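Local coordinates for protein mannose-6-phosphate isomerase (Helicobacter pylori, PDB 2QH5) that probably forms GDP-mannose and diphosphate from alpha-D-mannose 1-phosphate and GTP through its N-terminal nucleotidyltransferase domain, the part present here, at residues G153-P158 against Y185-M190; I94-L99 against K211-A216; K61-A66 against F226-A231; L119-N124 against L262-S267. All coordinates share one frame; numbering follows the deposited sequence.

Interaction 1 (G153-P158 against Y185-M190); sequences GYIESP and YFNSGM
The strand 153-156 runs antiparallel to the strand at 185-188 in the mixed sheet of this GT-A-type nucleotidyltransferase domain, with a strong twist that brings the N-to-C directions to 122°. G153 begins the pairing: its carbonyl O receives N187 N at 2.7 Å, an almost linear bond whose donor stands above the carbonyl plane rather than in it. Glycine suits this place because a side chain here would start hard against N187 CB, which already lies 3.5 Å from G153 O. A water accepts from G153 N and donates to N187 O, so it joins the two backbones beyond the direct bonds. Next comes Y154, in a non-hydrogen-bonded pair with F186. The two aromatic side chains lie side by side on one face of the sheet, yet their planes stand at 79°, and the CE1 edge of F186 meets the face of Y154 in a T-shaped pair, with F186 CE1 3.7 Å from Y154 CZ. I155 and Y185 form the hydrogen-bonded pair on the other face: I155 N gives to Y185 O at 2.9 Å and Y185 N to I155 O at 3.0 Å, both in the carbonyl planes. The branched I155 suits a strand, and its CD1 reaches N187 CA at 3.8 Å, amid packing from M259 and F166. E156 turns away to a salt bridge with R165. S157 returns toward Y185; in the conformer described, its OG takes a weak hydrogen bond from G160 N. With Y185 CG beside its own backbone N (chi1 -61°), ring atom CE2 packs 3.2 Å from S157 OG.

Interaction 2 (I94-L99 against K211-A216); sequences IALSAL and KGCERA
Helix segments 94-99 and 211-216 cross at -53°, their axes approaching to 9.6 Å, with L96 and C213 the closest pair of CA atoms at 6.2 Å. Helix 90-99, which links parallel strands 78-84 and 106-111 of the nucleotidyltransferase domain, is overlaid here by helix 207-216. C213 is the centre of the contact. Its SG lies beside its own backbone N (chi1 -82°) and is thereby aimed at the facing helix, where it touches A95 CB at 3.8 Å and L96 CG at 4.0 Å. The single methyl of A95 suits a point where the sulphur comes down close to the helix surface. L96 and L99 instead send branches toward the backbone of the other helix: L96 CD2 approaches C213 O at 3.6 Å and L99 CD1 the same oxygen at 3.7 Å, so that two leucine methyls, side by side on the facing helix, rest on one carbonyl oxygen. A95 also packs on L202 of helix 195-205, and L96 and A216 share L233. The contacts are van der Waals ones, methyl on sulphur, methyl on methylene and methyl on a backbone carbonyl, which implies that fit of shapes, rather than directed polar bonds, sets how the helices lie.

Interaction 3 (K61-A66 against F226-A231); sequences KHYFLA and FEKKIA
An aromatic cluster of Y63, F64 and F226 joins the start of helix 63-69, the helix between parallel strands 53-59 and 78-84, to the turn leading into strand 230-233. Within the Rossmann-like sheet that last strand lies next to 78-84, so the cluster and I230 bridge the helix and the chain at the sheet's margin. F64 carries the outer half: it meets F226 at about a right angle (planes at 88°), the tip of F64 pointing into the face of F226 in a T-shaped pair. Here F64 CZ lies 3.5 Å from F226 CE1. Behind it, Y63 CD1 lies 3.4 Å above the plane of the F64 ring, over its centre, so F64 has Y63 against a face and F226 at its edge. Y63, its CG anti to the backbone N (chi1 170°), extends out of the helix toward I230, tip to tip. A long flat tyrosine suits this span, and F81 meets its ring edge-to-face. I230 CD1 reaches Y63 CE2 at 3.3 Å, while I230 also packs on F81 and L83; its chi1 of -104° is well off a staggered value, which suggests strain at this tight point. The hydroxyl of Y63 is buried without any polar partner in the model, with carbon atoms as its close neighbours across the contact: K228 CB at 3.4 Å and, nearest of all, I230 CD1 at 3.2 Å from Y63 OH.

Interaction 4 (L119-N124 against L262-S267); sequences LQAYEN and LNAKWS
A121, in the first turn of helix 119-134, rests its methyl directly on the backbone of the chain at 262-267: A121 CB lies 3.3 Å from N263 O and 4.1 Å from A264 CB. Alanine at both positions keeps the two backbones close, the A121 and A264 CA atoms being 5.5 Å apart. A264 CB also lies 4.2 Å from Y122 N, so that one methyl sits against two successive residues of the helix. Beside this, Y122 and L262 run alongside each other, pointing the same way, and touch lightly where Y122 CD1 meets L262 CD2 at 4.2 Å. Y122 leaves the helix with CG anti to the backbone N (chi1 -178°), a setting that carries its ring inward along L262.

In the next shell, the Y122 hydroxyl is hydrogen-bonded to N47 OD1, and I116 and L50 pack on its side chain; a tyrosine suits this place by being apolar along its length and polar at its end. L262 sinks among F141, V143, S188 and M190, and its backbone pairs with G142. D118 serves both sides: its OD2 accepts from A121 N at the start of the helix, while its backbone bonds with A264. The whole is a helix start packed on the chain that leaves strand 257-261, within the layered alpha/beta architecture of the GT-A nucleotidyltransferase fold, where helix 119-134 connects strands 106-111 and 138-144.

Interactions 1 and 4 form one continuous region, with centres 15 Å apart: M190 CE approaches Y122 OH at 3.4 Å, M190 SD lies 3.8 Å from L262 CD1, and S188 O is 3.5 Å from W266 CZ2. Interaction 2 stands about 25 Å from interaction 1 between centres and 30 Å from interaction 4, across the middle of the domain from the latter. Interaction 3 lies opposite interaction 1, 33 Å between centres, though both reach the same sheet. Residues 13-25, which hold most of the glycine-rich signature loop that in this family typically binds the nucleotide, are unmodelled, so no bound ligand places the active site against the four contacts.

Interaction 1 (G153-P158 against Y185-M190)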
loop_
_atom_site.group_PDB
_atom_site.type_symbol
_atom_site.label_atom_id
_atom_site.label_comp_id
_atom_site.label_asym_id
_atom_site.label_seq_id
_atom_site.Cartn_x
_atom_site.Cartn_y
_atom_site.Cartn_z
ATOM N N GLY A 153 11.045 2.042 7.555
ATOM C CA GLY A 153 11.663 2.869 6.523
ATOM C C GLY A 153 11.811 4.303 7.002
ATOM O O GLY A 153 10.933 4.844 7.684
ATOM N N TYR A 154 12.933 4.915 6.653
ATOM C CA TYR A 154 13.223 6.273 7.088
ATOM C C TYR A 154 13.175 7.226 5.911
ATOM O O TYR A 154 13.893 7.046 4.922
ATOM C CB TYR A 154 14.592 6.344 7.770
ATOM C CG TYR A 154 14.594 5.892 9.215
ATOM C CD1 TYR A 154 14.274 4.577 9.564
ATOM C CD2 TYR A 154 14.926 6.779 10.237
ATOM C CE1 TYR A 154 14.276 4.164 10.886
ATOM C CE2 TYR A 154 14.933 6.374 11.559
ATOM C CZ TYR A 154 14.606 5.068 11.877
ATOM O OH TYR A 154 14.614 4.671 13.190
ATOM N N ILE A 155 12.311 8.230 6.021
ATOM C CA ILE A 155 12.237 9.301 5.031
ATOM C C ILE A 155 12.963 10.536 5.556
ATOM O O ILE A 155 12.603 11.070 6.609
ATOM C CB ILE A 155 10.776 9.703 4.713
ATOM C CG1 ILE A 155 9.929 8.483 4.356
ATOM C CG2 ILE A 155 10.748 10.716 3.587
ATOM C CD1 ILE A 155 8.433 8.744 4.404
ATOM N N GLU A 156 13.988 10.983 4.834
ATOM C CA GLU A 156 14.622 12.258 5.160
ATOM C C GLU A 156 13.873 13.381 4.474
ATOM O O GLU A 156 13.848 13.458 3.249
ATOM C CB GLU A 156 16.094 12.309 4.743
ATOM C CG GLU A 156 16.776 13.608 5.186
ATOM C CD GLU A 156 18.279 13.619 4.966
ATOM O OE1 GLU A 156 18.879 14.711 5.021
ATOM O OE2 GLU A 156 18.868 12.543 4.751
ATOM N N SER A 157 13.251 14.239 5.269
ATOM C CA SER A 157 12.589 15.411 4.725
ATOM C C SER A 157 12.774 16.596 5.667
ATOM O O SER A 157 12.189 16.639 6.753
ATOM C CB SER A 157 11.108 15.141 4.458
ATOM O OG SER A 157 10.302 15.771 5.426
ATOM N N PRO A 158 13.621 17.560 5.257
ATOM C CA PRO A 158 13.842 18.736 6.095
ATOM C C PRO A 158 12.582 19.597 6.211
ATOM O O PRO A 158 12.253 20.056 7.305
ATOM C CB PRO A 158 14.957 19.490 5.355
ATOM C CG PRO A 158 14.863 19.025 3.923
ATOM C CD PRO A 158 14.414 17.603 4.009
ATOM N N TYR A 185 11.395 11.067 9.305
ATOM C CA TYR A 185 10.078 10.495 9.562
ATOM C C TYR A 185 10.078 8.983 9.306
ATOM O O TYR A 185 10.841 8.479 8.475
ATOM C CB TYR A 185 9.021 11.149 8.666
ATOM C CG TYR A 185 8.824 12.645 8.825
ATOM C CD1 TYR A 185 7.691 13.154 9.461
ATOM C CD2 TYR A 185 9.742 13.554 8.303
ATOM C CE1 TYR A 185 7.493 14.525 9.592
ATOM C CE2 TYR A 185 9.556 14.924 8.437
ATOM C CZ TYR A 185 8.432 15.402 9.077
ATOM O OH TYR A 185 8.255 16.761 9.200
ATOM N N PHE A 186 9.223 8.264 10.030
ATOM C CA PHE A 186 8.946 6.864 9.718
ATOM C C PHE A 186 8.081 6.813 8.474
ATOM O O PHE A 186 7.099 7.549 8.360
ATOM C CB PHE A 186 8.180 6.175 10.855
ATOM C CG PHE A 186 9.035 5.766 12.025
ATOM C CD1 PHE A 186 10.270 5.151 11.828
ATOM C CD2 PHE A 186 8.583 5.963 13.329
ATOM C CE1 PHE A 186 11.051 4.759 12.911
ATOM C CE2 PHE A 186 9.356 5.577 14.415
ATOM C CZ PHE A 186 10.593 4.970 14.206
ATOM N N ASN A 187 8.446 5.949 7.539
ATOM C CA ASN A 187 7.564 5.664 6.420
ATOM C C ASN A 187 6.340 4.882 6.896
ATOM O O ASN A 187 6.465 3.844 7.548
ATOM C CB ASN A 187 8.301 4.901 5.323
ATOM C CG ASN A 187 7.390 4.511 4.183
ATOM O OD1 ASN A 187 6.416 5.211 3.879
ATOM N ND2 ASN A 187 7.686 3.381 3.554
ATOM N N SER A 188 5.158 5.389 6.566
ATOM C CA SER A 188 3.916 4.786 7.024
ATOM C C SER A 188 3.648 3.473 6.308
ATOM O O SER A 188 2.943 2.611 6.825
ATOM C CB SER A 188 2.743 5.733 6.796
ATOM O OG SER A 188 2.411 5.792 5.423
ATOM N N GLY A 189 4.214 3.323 5.117
ATOM C CA GLY A 189 3.943 2.158 4.288
ATOM C C GLY A 189 2.748 2.380 3.383
ATOM O O GLY A 189 2.500 1.573 2.499
ATOM N N MET A 190 2.007 3.467 3.613
ATOM C CA MET A 190 0.925 3.908 2.716
ATOM C C MET A 190 1.501 4.669 1.524
ATOM O O MET A 190 2.606 5.202 1.618
ATOM C CB MET A 190 -0.043 4.836 3.442
ATOM C CG MET A 190 -0.591 4.323 4.757
ATOM S SD MET A 190 -1.772 5.498 5.436
ATOM C CE MET A 190 -2.588 6.068 3.936
HETATM O O HOH W 1 8.506 1.657 6.426
#

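Interaction 2 (I94-L99 against K211-A216)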
loop_
_atom_site.group_PDB
_atom_site.type_symbol
_atom_site.label_atom_id
_atom_site.label_comp_id
_atom_site.label_asym_id
_atom_site.label_seq_id
_atom_site.Cartn_x
_atom_site.Cartn_y
_atom_site.Cartn_z
ATOM N N ILE A 94 1.686 -4.458 -5.475
ATOM C CA ILE A 94 1.350 -3.134 -5.989
ATOM C C ILE A 94 1.409 -3.082 -7.515
ATOM O O ILE A 94 0.458 -2.614 -8.145
ATOM C CB ILE A 94 2.194 -2.017 -5.337
ATOM C CG1 ILE A 94 1.942 -1.992 -3.825
ATOM C CG2 ILE A 94 1.827 -0.659 -5.909
ATOM C CD1 ILE A 94 2.979 -1.226 -3.036
ATOM N N ALA A 95 2.493 -3.586 -8.106
ATOM C CA ALA A 95 2.606 -3.636 -9.570
ATOM C C ALA A 95 1.475 -4.411 -10.231
ATOM O O ALA A 95 0.974 -3.997 -11.282
ATOM C CB ALA A 95 3.935 -4.202 -9.991
ATOM N N LEU A 96 1.065 -5.517 -9.611
ATOM C CA LEU A 96 -0.052 -6.324 -10.114
ATOM C C LEU A 96 -1.356 -5.538 -10.072
ATOM O O LEU A 96 -2.073 -5.473 -11.075
ATOM C CB LEU A 96 -0.151 -7.678 -9.380
ATOM C CG LEU A 96 0.977 -8.699 -9.695
ATOM C CD1 LEU A 96 1.053 -9.863 -8.707
ATOM C CD2 LEU A 96 0.918 -9.234 -11.129
ATOM N N SER A 97 -1.637 -4.918 -8.928
ATOM C CA SER A 97 -2.802 -4.027 -8.735
ATOM C C SER A 97 -2.881 -2.875 -9.732
ATOM O O SER A 97 -3.967 -2.520 -10.198
ATOM C CB SER A 97 -2.781 -3.432 -7.330
ATOM O OG SER A 97 -2.594 -4.440 -6.356
ATOM N N ALA A 98 -1.728 -2.286 -10.040
ATOM C CA ALA A 98 -1.628 -1.228 -11.037
ATOM C C ALA A 98 -1.912 -1.755 -12.447
ATOM O O ALA A 98 -2.544 -1.072 -13.248
ATOM C CB ALA A 98 -0.257 -0.582 -10.975
ATOM N N LEU A 99 -1.459 -2.974 -12.741
ATOM C CA LEU A 99 -1.729 -3.610 -14.030
ATOM C C LEU A 99 -3.204 -4.005 -14.170
ATOM O O LEU A 99 -3.714 -4.099 -15.280
ATOM C CB LEU A 99 -0.826 -4.829 -14.262
ATOM C CG LEU A 99 0.701 -4.656 -14.397
ATOM C CD1 LEU A 99 1.364 -6.004 -14.320
ATOM C CD2 LEU A 99 1.166 -3.911 -15.662
ATOM N N LYS A 211 8.737 -6.589 -15.475
ATOM C CA LYS A 211 8.735 -7.666 -16.468
ATOM C C LYS A 211 8.081 -8.925 -15.911
ATOM O O LYS A 211 7.158 -9.472 -16.516
ATOM C CB LYS A 211 10.174 -7.983 -16.894
ATOM C CG LYS A 211 10.322 -8.604 -18.271
ATOM C CD LYS A 211 10.122 -7.565 -19.374
ATOM C CE LYS A 211 9.969 -8.230 -20.738
ATOM N NZ LYS A 211 9.397 -7.294 -21.740
ATOM N N GLY A 212 8.560 -9.364 -14.748
ATOM C CA GLY A 212 8.031 -10.542 -14.063
ATOM C C GLY A 212 6.562 -10.439 -13.697
ATOM O O GLY A 212 5.824 -11.425 -13.787
ATOM N N CYS A 213 6.136 -9.249 -13.282
ATOM C CA CYS A 213 4.723 -9.003 -12.999
ATOM C C CYS A 213 3.873 -8.993 -14.270
ATOM O O CYS A 213 2.737 -9.448 -14.248
ATOM C CB CYS A 213 4.540 -7.694 -12.229
ATOM S SG CYS A 213 4.822 -7.853 -10.475
ATOM N N GLU A 214 4.434 -8.479 -15.364
ATOM C CA GLU A 214 3.743 -8.422 -16.657
ATOM C C GLU A 214 3.405 -9.806 -17.215
ATOM O O GLU A 214 2.323 -10.003 -17.769
ATOM C CB GLU A 214 4.566 -7.633 -17.686
ATOM C CG GLU A 214 4.415 -6.107 -17.603
ATOM C CD GLU A 214 5.429 -5.353 -18.471
ATOM O OE1 GLU A 214 6.543 -5.883 -18.708
ATOM O OE2 GLU A 214 5.106 -4.226 -18.916
ATOM N N ARG A 215 4.328 -10.755 -17.069
ATOM C CA ARG A 215 4.081 -12.127 -17.515
ATOM C C ARG A 215 3.241 -12.927 -16.519
ATOM O O ARG A 215 2.514 -13.831 -16.914
ATOM C CB ARG A 215 5.386 -12.870 -17.839
ATOM C CG ARG A 215 6.447 -12.803 -16.749
ATOM C CD ARG A 215 7.501 -13.896 -16.903
ATOM N NE ARG A 215 7.077 -15.137 -16.254
ATOM C CZ ARG A 215 6.603 -16.205 -16.894
ATOM N NH1 ARG A 215 6.494 -16.204 -18.219
ATOM N NH2 ARG A 215 6.241 -17.281 -16.204
ATOM N N ALA A 216 3.349 -12.603 -15.233
ATOM C CA ALA A 216 2.526 -13.250 -14.215
ATOM C C ALA A 216 1.065 -12.858 -14.429
ATOM O O ALA A 216 0.178 -13.706 -14.406
ATOM C CB ALA A 216 2.989 -12.867 -12.824
#

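Interaction 3 (K61-A66 against F226-A231)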
loop_
_atom_site.group_PDB
_atom_site.type_symbol
_atom_site.label_atom_id
_atom_site.label_comp_id
_atom_site.label_asym_id
_atom_site.label_seq_id
_atom_site.Cartn_x
_atom_site.Cartn_y
_atom_site.Cartn_z
ATOM N N LYS A 61 -6.117 -18.342 1.247
ATOM C CA LYS A 61 -6.552 -19.005 2.481
ATOM C C LYS A 61 -7.558 -18.156 3.251
ATOM O O LYS A 61 -8.490 -18.694 3.852
ATOM C CB LYS A 61 -5.376 -19.290 3.418
ATOM C CG LYS A 61 -4.359 -20.298 2.931
ATOM C CD LYS A 61 -3.198 -20.368 3.920
ATOM C CE LYS A 61 -1.900 -20.876 3.285
ATOM N NZ LYS A 61 -1.741 -22.360 3.373
ATOM N N HIS A 62 -7.360 -16.835 3.238
ATOM C CA HIS A 62 -8.144 -15.938 4.089
ATOM C C HIS A 62 -9.259 -15.210 3.361
ATOM O O HIS A 62 -9.927 -14.370 3.958
ATOM C CB HIS A 62 -7.244 -14.933 4.822
ATOM C CG HIS A 62 -5.956 -15.520 5.301
ATOM N ND1 HIS A 62 -4.726 -15.053 4.887
ATOM C CD2 HIS A 62 -5.702 -16.555 6.137
ATOM C CE1 HIS A 62 -3.771 -15.769 5.454
ATOM N NE2 HIS A 62 -4.336 -16.687 6.218
ATOM N N TYR A 63 -9.470 -15.534 2.084
ATOM C CA TYR A 63 -10.491 -14.848 1.286
ATOM C C TYR A 63 -11.817 -14.755 2.040
ATOM O O TYR A 63 -12.330 -13.657 2.275
ATOM C CB TYR A 63 -10.696 -15.518 -0.085
ATOM C CG TYR A 63 -11.910 -14.980 -0.819
ATOM C CD1 TYR A 63 -13.071 -15.737 -0.953
ATOM C CD2 TYR A 63 -11.910 -13.695 -1.349
ATOM C CE1 TYR A 63 -14.194 -15.225 -1.609
ATOM C CE2 TYR A 63 -13.018 -13.183 -2.003
ATOM C CZ TYR A 63 -14.152 -13.948 -2.134
ATOM O OH TYR A 63 -15.242 -13.424 -2.789
ATOM N N PHE A 64 -12.347 -15.908 2.443
ATOM C CA PHE A 64 -13.668 -15.977 3.068
ATOM C C PHE A 64 -13.715 -15.360 4.462
ATOM O O PHE A 64 -14.760 -14.861 4.890
ATOM C CB PHE A 64 -14.185 -17.416 3.070
ATOM C CG PHE A 64 -14.395 -17.972 1.689
ATOM C CD1 PHE A 64 -15.609 -17.777 1.018
ATOM C CD2 PHE A 64 -13.369 -18.665 1.047
ATOM C CE1 PHE A 64 -15.795 -18.276 -0.266
ATOM C CE2 PHE A 64 -13.533 -19.175 -0.238
ATOM C CZ PHE A 64 -14.757 -18.976 -0.902
ATOM N N LEU A 65 -12.578 -15.388 5.156
ATOM C CA LEU A 65 -12.409 -14.643 6.400
ATOM C C LEU A 65 -12.536 -13.125 6.158
ATOM O O LEU A 65 -13.294 -12.433 6.851
ATOM C CB LEU A 65 -11.059 -14.999 7.043
ATOM C CG LEU A 65 -10.680 -14.390 8.395
ATOM C CD1 LEU A 65 -11.804 -14.560 9.399
ATOM C CD2 LEU A 65 -9.403 -15.030 8.911
ATOM N N ALA A 66 -11.805 -12.625 5.161
ATOM C CA ALA A 66 -11.841 -11.222 4.779
ATOM C C ALA A 66 -13.243 -10.785 4.343
ATOM O O ALA A 66 -13.762 -9.768 4.810
ATOM C CB ALA A 66 -10.840 -10.969 3.669
ATOM N N PHE A 226 -18.729 -17.572 -6.021
ATOM C CA PHE A 226 -18.523 -16.900 -4.730
ATOM C C PHE A 226 -19.233 -15.555 -4.779
ATOM O O PHE A 226 -19.068 -14.722 -3.885
ATOM C CB PHE A 226 -17.043 -16.667 -4.389
ATOM C CG PHE A 226 -16.190 -17.901 -4.426
ATOM C CD1 PHE A 226 -16.654 -19.112 -3.926
ATOM C CD2 PHE A 226 -14.897 -17.839 -4.929
ATOM C CE1 PHE A 226 -15.849 -20.248 -3.956
ATOM C CE2 PHE A 226 -14.081 -18.966 -4.956
ATOM C CZ PHE A 226 -14.559 -20.173 -4.470
ATOM N N GLU A 227 -20.021 -15.366 -5.837
ATOM C CA GLU A 227 -20.703 -14.105 -6.174
ATOM C C GLU A 227 -19.799 -12.925 -6.555
ATOM O O GLU A 227 -19.993 -12.332 -7.618
ATOM C CB GLU A 227 -21.760 -13.718 -5.122
ATOM C CG GLU A 227 -22.875 -14.758 -4.941
ATOM C CD GLU A 227 -23.612 -15.114 -6.240
ATOM O OE1 GLU A 227 -23.320 -14.529 -7.309
ATOM O OE2 GLU A 227 -24.500 -15.993 -6.184
ATOM N N LYS A 228 -18.826 -12.593 -5.706
ATOM C CA LYS A 228 -17.804 -11.602 -6.040
ATOM C C LYS A 228 -16.907 -12.076 -7.183
ATOM O O LYS A 228 -16.534 -13.254 -7.245
ATOM C CB LYS A 228 -16.914 -11.308 -4.832
ATOM C CG LYS A 228 -17.527 -10.424 -3.772
ATOM C CD LYS A 228 -17.465 -8.956 -4.147
ATOM C CE LYS A 228 -18.121 -8.120 -3.075
ATOM N NZ LYS A 228 -19.006 -7.081 -3.666
ATOM N N LYS A 229 -16.571 -11.152 -8.082
ATOM C CA LYS A 229 -15.509 -11.374 -9.050
ATOM C C LYS A 229 -14.192 -11.360 -8.295
ATOM O O LYS A 229 -13.931 -10.463 -7.504
ATOM C CB LYS A 229 -15.502 -10.300 -10.138
ATOM C CG LYS A 229 -14.295 -10.360 -11.086
ATOM C CD LYS A 229 -14.271 -9.158 -12.029
ATOM C CE LYS A 229 -13.076 -9.198 -12.973
ATOM N NZ LYS A 229 -12.822 -7.892 -13.661
ATOM N N ILE A 230 -13.390 -12.384 -8.544
ATOM C CA ILE A 230 -12.114 -12.587 -7.900
ATOM C C ILE A 230 -11.122 -12.686 -9.032
ATOM O O ILE A 230 -11.503 -12.927 -10.172
ATOM C CB ILE A 230 -12.157 -13.893 -7.023
ATOM C CG1 ILE A 230 -12.275 -13.533 -5.549
ATOM C CG2 ILE A 230 -10.942 -14.810 -7.228
ATOM C CD1 ILE A 230 -13.397 -12.576 -5.259
ATOM N N ALA A 231 -9.861 -12.440 -8.735
ATOM C CA ALA A 231 -8.791 -12.785 -9.643
ATOM C C ALA A 231 -7.738 -13.440 -8.770
ATOM O O ALA A 231 -7.527 -12.982 -7.649
ATOM C CB ALA A 231 -8.238 -11.549 -10.298
#

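Interaction 4 (L119-N124 against L262-S267)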
loop_
_atom_site.group_PDB
_atom_site.type_symbol
_atom_site.label_atom_id
_atom_site.label_comp_id
_atom_site.label_asym_id
_atom_site.label_seq_id
_atom_site.Cartn_x
_atom_site.Cartn_y
_atom_site.Cartn_z
ATOM N N LEU A 119 -9.543 10.561 12.241
ATOM C CA LEU A 119 -9.990 10.295 10.880
ATOM C C LEU A 119 -10.070 11.564 10.029
ATOM O O LEU A 119 -10.064 11.495 8.799
ATOM C CB LEU A 119 -11.334 9.561 10.904
ATOM C CG LEU A 119 -11.775 8.842 9.624
ATOM C CD1 LEU A 119 -12.195 7.403 9.912
ATOM C CD2 LEU A 119 -12.881 9.619 8.905
ATOM N N GLN A 120 -10.144 12.719 10.683
ATOM C CA GLN A 120 -10.194 13.992 9.961
ATOM C C GLN A 120 -8.806 14.392 9.464
ATOM O O GLN A 120 -8.655 14.866 8.336
ATOM C CB GLN A 120 -10.815 15.101 10.823
ATOM C CG GLN A 120 -11.277 16.323 10.022
ATOM C CD GLN A 120 -12.088 15.946 8.787
ATOM O OE1 GLN A 120 -13.149 15.329 8.891
ATOM N NE2 GLN A 120 -11.586 16.316 7.612
ATOM N N ALA A 121 -7.803 14.181 10.311
ATOM C CA ALA A 121 -6.407 14.402 9.949
ATOM C C ALA A 121 -5.948 13.415 8.870
ATOM O O ALA A 121 -5.064 13.733 8.059
ATOM C CB ALA A 121 -5.525 14.291 11.180
ATOM N N TYR A 122 -6.551 12.222 8.877
ATOM C CA TYR A 122 -6.318 11.213 7.847
ATOM C C TYR A 122 -6.870 11.672 6.509
ATOM O O TYR A 122 -6.188 11.596 5.492
ATOM C CB TYR A 122 -6.967 9.878 8.227
ATOM C CG TYR A 122 -6.701 8.782 7.216
ATOM C CD1 TYR A 122 -5.501 8.080 7.231
ATOM C CD2 TYR A 122 -7.643 8.457 6.235
ATOM C CE1 TYR A 122 -5.239 7.091 6.307
ATOM C CE2 TYR A 122 -7.388 7.464 5.301
ATOM C CZ TYR A 122 -6.182 6.784 5.346
ATOM O OH TYR A 122 -5.904 5.788 4.439
ATOM N N GLU A 123 -8.110 12.144 6.530
ATOM C CA GLU A 123 -8.834 12.542 5.328
ATOM C C GLU A 123 -8.177 13.731 4.629
ATOM O O GLU A 123 -8.206 13.828 3.397
ATOM C CB GLU A 123 -10.268 12.888 5.716
ATOM C CG GLU A 123 -11.290 12.764 4.614
ATOM C CD GLU A 123 -12.665 12.392 5.155
ATOM O OE1 GLU A 123 -12.737 11.880 6.297
ATOM O OE2 GLU A 123 -13.669 12.600 4.438
ATOM N N ASN A 124 -7.595 14.626 5.434
ATOM C CA ASN A 124 -6.877 15.814 4.948
ATOM C C ASN A 124 -5.601 15.436 4.203
ATOM O O ASN A 124 -5.371 15.897 3.076
ATOM C CB ASN A 124 -6.522 16.754 6.113
ATOM C CG ASN A 124 -7.745 17.404 6.756
ATOM O OD1 ASN A 124 -8.737 17.708 6.087
ATOM N ND2 ASN A 124 -7.670 17.627 8.065
ATOM N N LEU A 262 1.621 12.411 8.502
ATOM C CA LEU A 262 0.489 11.750 9.146
ATOM C C LEU A 262 0.482 12.018 10.645
ATOM O O LEU A 262 1.239 11.409 11.409
ATOM C CB LEU A 262 0.481 10.242 8.869
ATOM C CG LEU A 262 -0.426 9.738 7.741
ATOM C CD1 LEU A 262 -0.225 8.250 7.518
ATOM C CD2 LEU A 262 -1.891 10.031 8.034
ATOM N N ASN A 263 -0.372 12.953 11.052
ATOM C CA ASN A 263 -0.563 13.274 12.457
ATOM C C ASN A 263 -1.969 12.847 12.849
ATOM O O ASN A 263 -2.866 13.682 12.995
ATOM C CB ASN A 263 -0.367 14.776 12.694
ATOM C CG ASN A 263 0.681 15.383 11.772
ATOM O OD1 ASN A 263 1.771 14.836 11.604
ATOM N ND2 ASN A 263 0.350 16.522 11.170
ATOM N N ALA A 264 -2.160 11.539 12.999
ATOM C CA ALA A 264 -3.496 10.982 13.191
ATOM C C ALA A 264 -3.549 9.832 14.203
ATOM O O ALA A 264 -4.513 9.062 14.215
ATOM C CB ALA A 264 -4.075 10.545 11.844
ATOM N N LYS A 265 -2.526 9.747 15.056
ATOM C CA LYS A 265 -2.332 8.629 15.998
ATOM C C LYS A 265 -2.169 7.289 15.278
ATOM O O LYS A 265 -2.896 6.324 15.540
ATOM C CB LYS A 265 -3.434 8.566 17.065
ATOM C CG LYS A 265 -3.134 9.379 18.311
ATOM C CD LYS A 265 -4.082 9.014 19.438
ATOM C CE LYS A 265 -3.645 9.641 20.751
ATOM N NZ LYS A 265 -4.514 9.198 21.876
ATOM N N TRP A 266 -1.198 7.255 14.372
ATOM C CA TRP A 266 -0.898 6.084 13.561
ATOM C C TRP A 266 -0.188 5.000 14.376
ATOM O O TRP A 266 0.820 5.266 15.039
ATOM C CB TRP A 266 -0.040 6.516 12.370
ATOM C CG TRP A 266 0.441 5.406 11.481
ATOM C CD1 TRP A 266 -0.206 4.885 10.397
ATOM C CD2 TRP A 266 1.691 4.706 11.578
ATOM N NE1 TRP A 266 0.557 3.897 9.821
ATOM C CE2 TRP A 266 1.725 3.766 10.526
ATOM C CE3 TRP A 266 2.779 4.777 12.456
ATOM C CZ2 TRP A 266 2.806 2.904 10.329
ATOM C CZ3 TRP A 266 3.851 3.919 12.259
ATOM C CH2 TRP A 266 3.855 2.996 11.203
ATOM N N SER A 267 -0.725 3.783 14.322
ATOM C CA SER A 267 -0.135 2.648 15.031
ATOM C C SER A 267 0.185 1.476 14.099
ATOM O O SER A 267 -0.452 1.302 13.056
ATOM C CB SER A 267 -1.044 2.187 16.174
ATOM O OG SER A 267 -0.999 3.094 17.259
#